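Local coordinates for DUF3201 domain-containing protein (Pyrococcus furiosus, PDB 1YB3) that is of unknown function, a conserved hyperthermophile protein whose single chain folds into an antiparallel sheet with helices packed against it, at residues F26-E31 and P66-K71; E34-F39 and R164-A169; N19-D24 and V76-Q81; E97-V102 and I145-D150. One frame throughout, in Å; residues are numbered along the deposited sequence. Where two conformers were deposited one is given.

Contact 1 (F26-E31 and P66-K71)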
# COMPACT_ATOMS: atom_id res chain seq x y z
N PHE A 26 -7.33 -1.39 -14.31
CA PHE A 26 -8.73 -1.46 -14.71
C PHE A 26 -9.25 -2.89 -14.49
O PHE A 26 -10.36 -3.09 -13.97
CB PHE A 26 -8.93 -0.97 -16.15
CG PHE A 26 -8.74 0.52 -16.32
CD1 PHE A 26 -9.50 1.42 -15.58
CD2 PHE A 26 -7.80 1.02 -17.23
CE1 PHE A 26 -9.32 2.81 -15.72
CE2 PHE A 26 -7.61 2.41 -17.38
CZ PHE A 26 -8.36 3.29 -16.63
N GLU A 27 -8.42 -3.88 -14.83
CA GLU A 27 -8.76 -5.30 -14.68
C GLU A 27 -8.90 -5.67 -13.20
O GLU A 27 -9.89 -6.32 -12.80
CB GLU A 27 -7.71 -6.18 -15.35
CG GLU A 27 -7.93 -7.69 -15.17
CD GLU A 27 -6.84 -8.53 -15.84
OE1 GLU A 27 -7.14 -9.18 -16.87
OE2 GLU A 27 -5.68 -8.53 -15.34
N LEU A 28 -7.92 -5.26 -12.40
CA LEU A 28 -7.90 -5.62 -10.98
C LEU A 28 -9.06 -4.98 -10.23
O LEU A 28 -9.61 -5.61 -9.28
CB LEU A 28 -6.57 -5.22 -10.34
CG LEU A 28 -6.36 -5.57 -8.87
CD1 LEU A 28 -6.47 -7.11 -8.67
CD2 LEU A 28 -5.01 -5.03 -8.42
N ARG A 29 -9.44 -3.76 -10.61
CA ARG A 29 -10.58 -3.08 -9.99
C ARG A 29 -11.84 -3.91 -10.15
O ARG A 29 -12.58 -4.13 -9.16
CB ARG A 29 -10.77 -1.64 -10.53
CG ARG A 29 -11.79 -0.80 -9.76
CD ARG A 29 -13.21 -0.97 -10.29
NE ARG A 29 -14.20 -0.35 -9.39
CZ ARG A 29 -15.51 -0.37 -9.58
NH1 ARG A 29 -16.04 -0.93 -10.67
NH2 ARG A 29 -16.31 0.21 -8.68
N GLU A 30 -12.10 -4.39 -11.36
CA GLU A 30 -13.32 -5.19 -11.57
C GLU A 30 -13.26 -6.51 -10.80
O GLU A 30 -14.28 -6.97 -10.22
CB GLU A 30 -13.58 -5.40 -13.06
CG GLU A 30 -13.87 -4.08 -13.83
CD GLU A 30 -14.98 -3.24 -13.21
OE1 GLU A 30 -16.03 -3.80 -12.83
OE2 GLU A 30 -14.80 -2.00 -13.09
N GLU A 31 -12.07 -7.10 -10.74
CA GLU A 31 -11.87 -8.36 -10.03
C GLU A 31 -12.10 -8.20 -8.53
O GLU A 31 -12.84 -8.99 -7.92
CB GLU A 31 -10.48 -8.95 -10.30
CG GLU A 31 -10.33 -9.49 -11.73
CD GLU A 31 -8.90 -9.75 -12.15
OE1 GLU A 31 -7.96 -9.37 -11.41
OE2 GLU A 31 -8.71 -10.32 -13.25
N PRO A 66 -2.63 5.11 -11.75
CA PRO A 66 -4.01 4.69 -11.42
C PRO A 66 -4.14 4.10 -10.01
O PRO A 66 -3.24 3.42 -9.53
CB PRO A 66 -4.32 3.64 -12.49
CG PRO A 66 -2.96 2.99 -12.78
CD PRO A 66 -1.92 4.11 -12.58
N ALA A 67 -5.26 4.40 -9.34
CA ALA A 67 -5.54 3.79 -8.03
C ALA A 67 -7.03 3.80 -7.80
O ALA A 67 -7.74 4.65 -8.33
CB ALA A 67 -4.80 4.54 -6.90
N PHE A 68 -7.52 2.87 -6.98
CA PHE A 68 -8.94 2.86 -6.60
C PHE A 68 -9.08 2.61 -5.11
O PHE A 68 -8.33 1.82 -4.55
CB PHE A 68 -9.77 1.86 -7.43
CG PHE A 68 -9.30 0.42 -7.34
CD1 PHE A 68 -9.86 -0.46 -6.39
CD2 PHE A 68 -8.31 -0.06 -8.21
CE1 PHE A 68 -9.44 -1.80 -6.33
CE2 PHE A 68 -7.90 -1.38 -8.15
CZ PHE A 68 -8.46 -2.26 -7.18
N ALA A 69 -10.03 3.32 -4.48
CA ALA A 69 -10.31 3.17 -3.05
C ALA A 69 -11.00 1.85 -2.73
O ALA A 69 -11.85 1.35 -3.50
CB ALA A 69 -11.22 4.32 -2.60
N VAL A 70 -10.63 1.29 -1.57
CA VAL A 70 -11.32 0.16 -0.94
C VAL A 70 -11.61 0.62 0.49
O VAL A 70 -10.71 0.77 1.28
CB VAL A 70 -10.46 -1.12 -0.92
CG1 VAL A 70 -11.25 -2.30 -0.28
CG2 VAL A 70 -9.94 -1.51 -2.32
N LYS A 71 -12.88 0.88 0.79
CA LYS A 71 -13.25 1.43 2.09
C LYS A 71 -13.31 0.31 3.13
O LYS A 71 -13.69 -0.80 2.80
CB LYS A 71 -14.59 2.13 2.00
CG LYS A 71 -14.63 3.23 0.95
CD LYS A 71 -15.89 4.07 1.11
CE LYS A 71 -15.86 5.25 0.18
NZ LYS A 71 -16.91 6.23 0.58
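Arg29 on helix 11-35 and Phe68 on strand 65-71 mark the closest approach of the two backbones, with Arg29 CA and Phe68 CA 7.0 Å apart. This is packing of a helix on the antiparallel sheet of an alpha+beta fold, and the Phe68 ring makes every close contact on the strand side. The CG of Phe68 is wedged between its own backbone N and carbonyl carbon (chi1 58°), which sends the ring straight across to the helix. There it meets the start of the Arg29 side chain rather than its charged end: Arg29 CG sits 3.8 Å from the ring centroid in a CH-pi contact over one face. Leu28 adds a looser apolar contact, its CG 4.3 Å from Phe68 CZ. Over the ring the arginine bends at chi2 (-88°), which leads its end away from Phe68, and its guanidinium stands nearly perpendicular (87°) to the Phe68 plane. That group is buried and firmly held by strand 40-47, giving NE to Glu42 O and NH2 to Val41 O, with a salt bridge from NH2 to Glu43. Back at the helix surface, the ring comes right up to the main chain, where Arg29 CA touches Phe68 CZ at 3.6 Å.

Contact 2 (E34-F39 and R164-A169)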
# COMPACT_ATOMS: atom_id res chain seq x y z
N GLU A 34 -15.72 -7.63 -7.55
CA GLU A 34 -16.43 -8.91 -7.45
C GLU A 34 -16.04 -9.72 -6.21
O GLU A 34 -16.90 -10.28 -5.53
CB GLU A 34 -16.21 -9.74 -8.73
CG GLU A 34 -16.88 -9.13 -9.97
CD GLU A 34 -16.35 -9.69 -11.29
OE1 GLU A 34 -15.57 -10.67 -11.25
OE2 GLU A 34 -16.71 -9.15 -12.36
N GLU A 35 -14.75 -9.75 -5.90
CA GLU A 35 -14.22 -10.66 -4.90
C GLU A 35 -14.30 -10.16 -3.44
O GLU A 35 -14.59 -10.93 -2.52
CB GLU A 35 -12.79 -11.04 -5.26
CG GLU A 35 -12.72 -11.85 -6.56
CD GLU A 35 -11.36 -11.80 -7.24
OE1 GLU A 35 -10.35 -11.47 -6.58
OE2 GLU A 35 -11.31 -12.11 -8.45
N LEU A 36 -14.03 -8.87 -3.24
CA LEU A 36 -14.02 -8.25 -1.90
C LEU A 36 -15.42 -7.84 -1.48
O LEU A 36 -15.71 -6.67 -1.16
CB LEU A 36 -13.04 -7.05 -1.85
CG LEU A 36 -11.56 -7.35 -2.13
CD1 LEU A 36 -10.76 -6.09 -1.87
CD2 LEU A 36 -11.03 -8.46 -1.28
N LYS A 37 -16.32 -8.82 -1.47
CA LYS A 37 -17.69 -8.53 -1.08
C LYS A 37 -17.70 -8.12 0.39
O LYS A 37 -16.98 -8.70 1.20
CB LYS A 37 -18.58 -9.76 -1.32
CG LYS A 37 -18.92 -10.00 -2.80
CD LYS A 37 -19.99 -11.09 -2.92
CE LYS A 37 -20.37 -11.34 -4.38
NZ LYS A 37 -19.17 -11.77 -5.15
N GLY A 38 -18.48 -7.08 0.72
CA GLY A 38 -18.50 -6.51 2.06
C GLY A 38 -17.62 -5.29 2.16
O GLY A 38 -17.67 -4.56 3.15
N PHE A 39 -16.81 -5.07 1.12
CA PHE A 39 -16.00 -3.85 1.04
C PHE A 39 -16.48 -2.99 -0.12
O PHE A 39 -16.78 -3.49 -1.20
CB PHE A 39 -14.51 -4.18 0.86
CG PHE A 39 -13.89 -4.89 2.02
CD1 PHE A 39 -13.36 -4.17 3.11
CD2 PHE A 39 -13.81 -6.27 2.03
CE1 PHE A 39 -12.77 -4.84 4.20
CE2 PHE A 39 -13.23 -6.96 3.11
CZ PHE A 39 -12.70 -6.23 4.20
N ARG A 164 -4.53 -11.88 2.81
CA ARG A 164 -3.74 -12.06 4.05
C ARG A 164 -3.80 -10.81 4.93
O ARG A 164 -3.90 -10.90 6.15
CB ARG A 164 -2.30 -12.49 3.76
CG ARG A 164 -2.19 -13.93 3.18
CD ARG A 164 -0.76 -14.30 2.81
NE ARG A 164 0.07 -14.57 3.98
CZ ARG A 164 1.01 -13.76 4.45
NH1 ARG A 164 1.25 -12.59 3.86
NH2 ARG A 164 1.72 -14.11 5.53
N PHE A 165 -3.74 -9.63 4.31
CA PHE A 165 -3.80 -8.42 5.08
C PHE A 165 -5.16 -8.25 5.77
O PHE A 165 -5.23 -7.93 6.97
CB PHE A 165 -3.50 -7.19 4.20
CG PHE A 165 -3.30 -5.93 5.00
CD1 PHE A 165 -2.02 -5.57 5.46
CD2 PHE A 165 -4.40 -5.14 5.36
CE1 PHE A 165 -1.84 -4.43 6.25
CE2 PHE A 165 -4.23 -3.97 6.16
CZ PHE A 165 -2.94 -3.62 6.58
N ILE A 166 -6.23 -8.49 5.01
CA ILE A 166 -7.59 -8.37 5.57
C ILE A 166 -7.78 -9.36 6.73
O ILE A 166 -8.31 -8.98 7.78
CB ILE A 166 -8.68 -8.51 4.46
CG1 ILE A 166 -8.69 -7.26 3.57
CG2 ILE A 166 -10.06 -8.73 5.09
CD1 ILE A 166 -9.44 -7.41 2.23
N GLU A 167 -7.27 -10.57 6.57
CA GLU A 167 -7.40 -11.60 7.61
C GLU A 167 -6.62 -11.20 8.88
O GLU A 167 -7.11 -11.35 10.00
CB GLU A 167 -6.98 -12.97 7.05
CG GLU A 167 -7.96 -13.47 5.98
CD GLU A 167 -7.44 -14.65 5.15
OE1 GLU A 167 -6.21 -14.94 5.16
OE2 GLU A 167 -8.29 -15.26 4.45
N LEU A 168 -5.42 -10.63 8.69
CA LEU A 168 -4.65 -10.15 9.84
C LEU A 168 -5.38 -8.99 10.52
O LEU A 168 -5.49 -8.95 11.75
CB LEU A 168 -3.26 -9.72 9.39
CG LEU A 168 -2.37 -9.06 10.44
CD1 LEU A 168 -2.07 -9.99 11.63
CD2 LEU A 168 -1.07 -8.57 9.77
N ALA A 169 -5.88 -8.05 9.72
CA ALA A 169 -6.64 -6.91 10.24
C ALA A 169 -7.89 -7.34 11.02
O ALA A 169 -8.18 -6.75 12.05
CB ALA A 169 -7.02 -5.97 9.10
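Ile166 on helix 155-171 reaches across to Phe39 and Leu36, which lie in the turn that follows helix 11-35. The tight part of the contact is the end of the Phe39 ring. Its CZ comes 3.7 Å from Ile166 CG2, and its CE2 lies 3.9 Å from Ile166 CD1, so both branches of the isoleucine touch the same corner of the ring. The two side chains approach from opposite directions; Ile166 CG1 is anti to the carbonyl carbon (chi1 -72°), and the extended chi2 (164°) then carries CD1 to the phenyl. Leu36 is a lighter partner: it touches through CD2 alone, 4.0 Å from Ile166 CD1. Val70 of strand 65-71 packs on both Leu36 and Phe39, and the C-terminal Leu175 touches Ile166. The outer side is loose and polar. Lys37 and Gly38 are exposed and take no part in the packing; Lys37 folds back over the helix end, where its NZ donates to Glu34 O at 2.7 Å. The backbone shapes the apolar pair: Leu36 leaves helical angles as the centre of an inverse gamma turn, and Phe39 N then bonds Leu36 O at 3.0 Å. Gly38, with positive phi, fills the third position of the resulting type II beta turn, which links helix 11-35 to strand 40-47 at one edge of the sheet.

Contact 3 (N19-D24 and V76-Q81)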
# COMPACT_ATOMS: atom_id res chain seq x y z
N ASN A 19 0.64 0.65 -21.07
CA ASN A 19 -0.60 -0.11 -21.28
C ASN A 19 -0.80 -1.18 -20.20
O ASN A 19 -1.94 -1.47 -19.81
CB ASN A 19 -0.64 -0.73 -22.68
CG ASN A 19 -1.31 0.17 -23.70
OD1 ASN A 19 -2.10 1.04 -23.34
ND2 ASN A 19 -1.02 -0.05 -24.98
N ARG A 20 0.31 -1.76 -19.75
CA ARG A 20 0.28 -2.76 -18.67
C ARG A 20 -0.14 -2.16 -17.33
O ARG A 20 -1.01 -2.72 -16.65
CB ARG A 20 1.64 -3.47 -18.54
CG ARG A 20 1.72 -4.49 -17.40
CD ARG A 20 2.99 -5.36 -17.45
NE ARG A 20 4.21 -4.62 -17.10
CZ ARG A 20 5.35 -5.19 -16.69
NH1 ARG A 20 5.43 -6.51 -16.55
NH2 ARG A 20 6.41 -4.44 -16.41
N ILE A 21 0.45 -1.02 -16.96
CA ILE A 21 0.10 -0.33 -15.70
C ILE A 21 -1.40 -0.01 -15.64
O ILE A 21 -2.11 -0.39 -14.69
CB ILE A 21 0.96 0.96 -15.50
CG1 ILE A 21 2.44 0.63 -15.25
CG2 ILE A 21 0.39 1.89 -14.39
CD1 ILE A 21 3.37 1.83 -15.41
N TRP A 22 -1.90 0.69 -16.67
CA TRP A 22 -3.30 1.07 -16.66
C TRP A 22 -4.26 -0.10 -16.90
O TRP A 22 -5.25 -0.23 -16.17
CB TRP A 22 -3.56 2.28 -17.60
CG TRP A 22 -3.34 3.59 -16.90
CD1 TRP A 22 -4.30 4.35 -16.28
CD2 TRP A 22 -2.11 4.29 -16.74
NE1 TRP A 22 -3.73 5.46 -15.74
CE2 TRP A 22 -2.39 5.46 -16.01
CE3 TRP A 22 -0.79 4.05 -17.15
CZ2 TRP A 22 -1.40 6.40 -15.67
CZ3 TRP A 22 0.20 4.98 -16.81
CH2 TRP A 22 -0.12 6.14 -16.08
N GLY A 23 -3.94 -0.97 -17.86
CA GLY A 23 -4.78 -2.14 -18.18
C GLY A 23 -4.92 -3.07 -16.97
O GLY A 23 -6.01 -3.54 -16.66
N ASP A 24 -3.81 -3.29 -16.28
CA ASP A 24 -3.81 -4.16 -15.10
C ASP A 24 -4.70 -3.62 -13.97
O ASP A 24 -5.34 -4.41 -13.26
CB ASP A 24 -2.39 -4.40 -14.57
CG ASP A 24 -1.60 -5.42 -15.39
OD1 ASP A 24 -2.08 -5.86 -16.47
OD2 ASP A 24 -0.49 -5.78 -14.95
N VAL A 76 -5.82 0.60 -3.74
CA VAL A 76 -5.04 -0.35 -4.53
C VAL A 76 -4.66 0.37 -5.82
O VAL A 76 -5.50 1.04 -6.42
CB VAL A 76 -5.89 -1.55 -4.87
CG1 VAL A 76 -5.15 -2.51 -5.79
CG2 VAL A 76 -6.32 -2.24 -3.57
N GLY A 77 -3.43 0.20 -6.26
CA GLY A 77 -3.01 0.91 -7.50
C GLY A 77 -1.78 0.32 -8.15
O GLY A 77 -1.32 -0.77 -7.78
N ALA A 78 -1.25 1.01 -9.15
CA ALA A 78 -0.01 0.56 -9.79
C ALA A 78 0.80 1.78 -10.13
O ALA A 78 0.24 2.86 -10.41
CB ALA A 78 -0.30 -0.25 -11.05
N THR A 79 2.11 1.60 -10.06
CA THR A 79 3.08 2.61 -10.51
C THR A 79 4.01 1.86 -11.47
O THR A 79 3.86 0.66 -11.68
CB THR A 79 3.94 3.12 -9.34
OG1 THR A 79 4.76 2.04 -8.90
CG2 THR A 79 3.06 3.64 -8.15
N PRO A 80 5.01 2.55 -12.06
CA PRO A 80 5.94 1.79 -12.91
C PRO A 80 6.67 0.64 -12.19
O PRO A 80 7.25 -0.24 -12.86
CB PRO A 80 6.93 2.87 -13.37
CG PRO A 80 6.12 4.15 -13.35
CD PRO A 80 5.29 4.00 -12.08
N GLN A 81 6.64 0.63 -10.86
CA GLN A 81 7.22 -0.48 -10.07
C GLN A 81 6.32 -1.72 -10.02
O GLN A 81 6.81 -2.85 -9.80
CB GLN A 81 7.51 -0.04 -8.64
CG GLN A 81 8.77 0.79 -8.47
CD GLN A 81 9.04 1.14 -7.00
OE1 GLN A 81 8.12 1.37 -6.22
NE2 GLN A 81 10.31 1.19 -6.64
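Ile21 on helix 11-35 packs against Ala78, Thr79 and Pro80 at the end of a beta hairpin, where strand 74-79 turns through Pro80 and Gln81 into strand 82-90. The backbones come close, with Ile21 CA 6.0 Å from Ala78 CA, helped by the small side chain of Ala78. Each branch of the isoleucine has its own target. CG2, held anti to the backbone N, lies 4.0 Å from Ala78 CB. CG1 takes the other position, anti to the carbonyl carbon (chi1 -68°), and passes Thr79 O at 3.8 Å. From there the extended chain sets CD1 over the proline, 3.6 Å from Pro80 CA and 4.1 Å from Pro80 CG. Back on the helix, Ile21 CG2 also sits over one face of the Trp22 indole, offset toward its rim. Pro66 of the neighbouring strand and the Phe153 side chain also touch Ile21. Thr79 directs its side chain away from the helix, and its hydroxyl serves the bend instead: OG1 accepts from Gln81 N at 3.1 Å, with an N-H...O angle of 147°. The result is an ST turn at the tip of a short-looped beta hairpin, packed against helix 11-35.

Contact 4 (E97-V102 and I145-D150)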
# COMPACT_ATOMS: atom_id res chain seq x y z
N GLU A 97 1.60 -5.20 19.05
CA GLU A 97 1.50 -6.56 18.48
C GLU A 97 1.06 -6.56 17.01
O GLU A 97 1.59 -7.33 16.21
CB GLU A 97 0.60 -7.49 19.30
CG GLU A 97 0.92 -8.97 19.03
CD GLU A 97 -0.02 -9.94 19.71
OE1 GLU A 97 -0.69 -9.55 20.69
OE2 GLU A 97 -0.09 -11.10 19.25
N PHE A 98 0.11 -5.69 16.66
CA PHE A 98 -0.28 -5.58 15.24
C PHE A 98 0.92 -5.17 14.39
O PHE A 98 1.20 -5.77 13.36
CB PHE A 98 -1.43 -4.60 15.05
CG PHE A 98 -1.81 -4.40 13.60
CD1 PHE A 98 -2.48 -5.40 12.89
CD2 PHE A 98 -1.47 -3.22 12.93
CE1 PHE A 98 -2.83 -5.23 11.55
CE2 PHE A 98 -1.81 -3.03 11.59
CZ PHE A 98 -2.50 -4.04 10.89
N ILE A 99 1.65 -4.15 14.84
CA ILE A 99 2.86 -3.69 14.16
C ILE A 99 3.87 -4.82 13.96
O ILE A 99 4.38 -5.02 12.85
CB ILE A 99 3.52 -2.50 14.93
CG1 ILE A 99 2.53 -1.35 15.15
CG2 ILE A 99 4.82 -2.07 14.25
CD1 ILE A 99 1.81 -0.83 13.93
N GLU A 100 4.16 -5.58 15.03
CA GLU A 100 5.07 -6.73 14.95
C GLU A 100 4.60 -7.78 13.93
O GLU A 100 5.40 -8.30 13.12
CB GLU A 100 5.26 -7.39 16.33
CG GLU A 100 5.98 -6.51 17.34
CD GLU A 100 5.99 -7.08 18.75
OE1 GLU A 100 5.09 -7.89 19.09
OE2 GLU A 100 6.89 -6.70 19.53
N ASP A 101 3.30 -8.08 13.95
CA ASP A 101 2.70 -9.07 13.06
C ASP A 101 2.74 -8.64 11.59
O ASP A 101 3.05 -9.45 10.69
CB ASP A 101 1.24 -9.33 13.46
CG ASP A 101 1.11 -10.15 14.73
OD1 ASP A 101 2.14 -10.52 15.33
OD2 ASP A 101 -0.04 -10.42 15.14
N VAL A 102 2.42 -7.38 11.33
CA VAL A 102 2.43 -6.91 9.94
C VAL A 102 3.86 -6.94 9.34
O VAL A 102 4.05 -7.35 8.21
CB VAL A 102 1.67 -5.56 9.77
CG1 VAL A 102 2.48 -4.39 10.37
CG2 VAL A 102 1.31 -5.32 8.31
N ILE A 145 -2.04 6.07 10.39
CA ILE A 145 -0.84 5.32 10.05
C ILE A 145 -1.16 4.42 8.87
O ILE A 145 -2.13 3.66 8.92
CB ILE A 145 -0.33 4.43 11.23
CG1 ILE A 145 -0.25 5.23 12.56
CG2 ILE A 145 0.98 3.70 10.88
CD1 ILE A 145 0.59 6.55 12.50
N ASN A 146 -0.34 4.51 7.82
CA ASN A 146 -0.52 3.76 6.59
C ASN A 146 0.41 2.57 6.52
O ASN A 146 1.60 2.66 6.88
CB ASN A 146 -0.25 4.64 5.37
CG ASN A 146 -1.24 5.75 5.22
OD1 ASN A 146 -2.29 5.59 4.62
ND2 ASN A 146 -0.90 6.92 5.76
N PHE A 147 -0.13 1.43 6.03
CA PHE A 147 0.62 0.20 5.85
C PHE A 147 0.51 -0.14 4.38
O PHE A 147 -0.59 -0.44 3.91
CB PHE A 147 -0.02 -0.92 6.69
CG PHE A 147 0.01 -0.63 8.17
CD1 PHE A 147 1.01 -1.18 8.98
CD2 PHE A 147 -0.92 0.26 8.73
CE1 PHE A 147 1.08 -0.86 10.35
CE2 PHE A 147 -0.87 0.59 10.08
CZ PHE A 147 0.13 0.02 10.90
N GLU A 148 1.62 -0.02 3.65
CA GLU A 148 1.65 -0.25 2.20
C GLU A 148 2.48 -1.49 1.87
O GLU A 148 3.59 -1.66 2.36
CB GLU A 148 2.24 0.98 1.44
CG GLU A 148 2.49 0.68 -0.03
CD GLU A 148 3.00 1.88 -0.85
OE1 GLU A 148 2.75 3.03 -0.43
OE2 GLU A 148 3.62 1.67 -1.91
N VAL A 149 1.92 -2.37 1.03
CA VAL A 149 2.65 -3.53 0.54
C VAL A 149 2.79 -3.40 -0.98
O VAL A 149 1.79 -3.15 -1.68
CB VAL A 149 1.90 -4.83 0.93
CG1 VAL A 149 2.64 -6.04 0.39
CG2 VAL A 149 1.70 -4.89 2.50
N ASP A 150 4.02 -3.54 -1.48
CA ASP A 150 4.34 -3.44 -2.92
C ASP A 150 4.61 -4.84 -3.50
O ASP A 150 5.22 -5.69 -2.83
CB ASP A 150 5.56 -2.55 -3.16
CG ASP A 150 5.31 -1.09 -2.78
OD1 ASP A 150 4.15 -0.73 -2.50
OD2 ASP A 150 6.29 -0.30 -2.78
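The Phe98 side chain, with CG anti to its own nitrogen (chi1 177°), and Phe147, with CG anti to its carbonyl carbon (chi1 -63°), swing toward each other across the gap between helix 96-105 and strand 144-150. They meet as a T-shaped pair: the edge of Phe98 points at the face of Phe147, the centroids are 5.3 Å apart and the planes are inclined at 74°. The touching atom is Phe98 CE2, 3.7 Å from Phe147 CZ and offset toward the rim of the ring. Ile99 fills a different side of the same phenyl. Its doubly bent chain delivers CD1 to the ring edge, in plane, 3.6 Å from Phe147 CZ, and the two side chains cross at about a right angle. Val102, a turn later, adds a more tentative touch, since it has two conformers: in one of them CG1 comes obliquely to within 3.8 Å of Phe147 CE1. The strand residue is thus received mainly by two adjacent helix side chains, all buried, and the contact is wholly apolar. The short axes lie 11.5 Å apart, and Phe147 and the helix side chains fill the distance between them. Around it, Tyr172 makes another edge-to-face contact with Phe98, Val133, Trp134 and Ile137 of helix 130-138 pack on Ile99, and Ile111 of strand 108-112 flanks Phe147. Helix 96-105 connects strands 82-90 and 108-112, running nearly parallel to strand 144-150, which lies between those two in the sheet: a split beta-alpha-beta arrangement.

How the contacts relate
Helix 11-35 enters three of the four contacts. Its residues 19-24 open contact 3 and 26-31 open contact 1; strand 65-71 closes contact 1 before 76-81 closes contact 3, so contact 1 is nested inside contact 3. The two adjoin in the sheet, where strands 65-71 and 74-79 are hydrogen-bonded neighbours. Contact 2 opens at 34-39 but closes only at 164-169, crossing both and joining the end of the first helix to the last. Contact 4, in series after contacts 1 and 3, lies wholly within that long loop and ties helix 96-105 to the sheet. Phe165 touches Val102 and Phe147, joining contact 2 to contact 4.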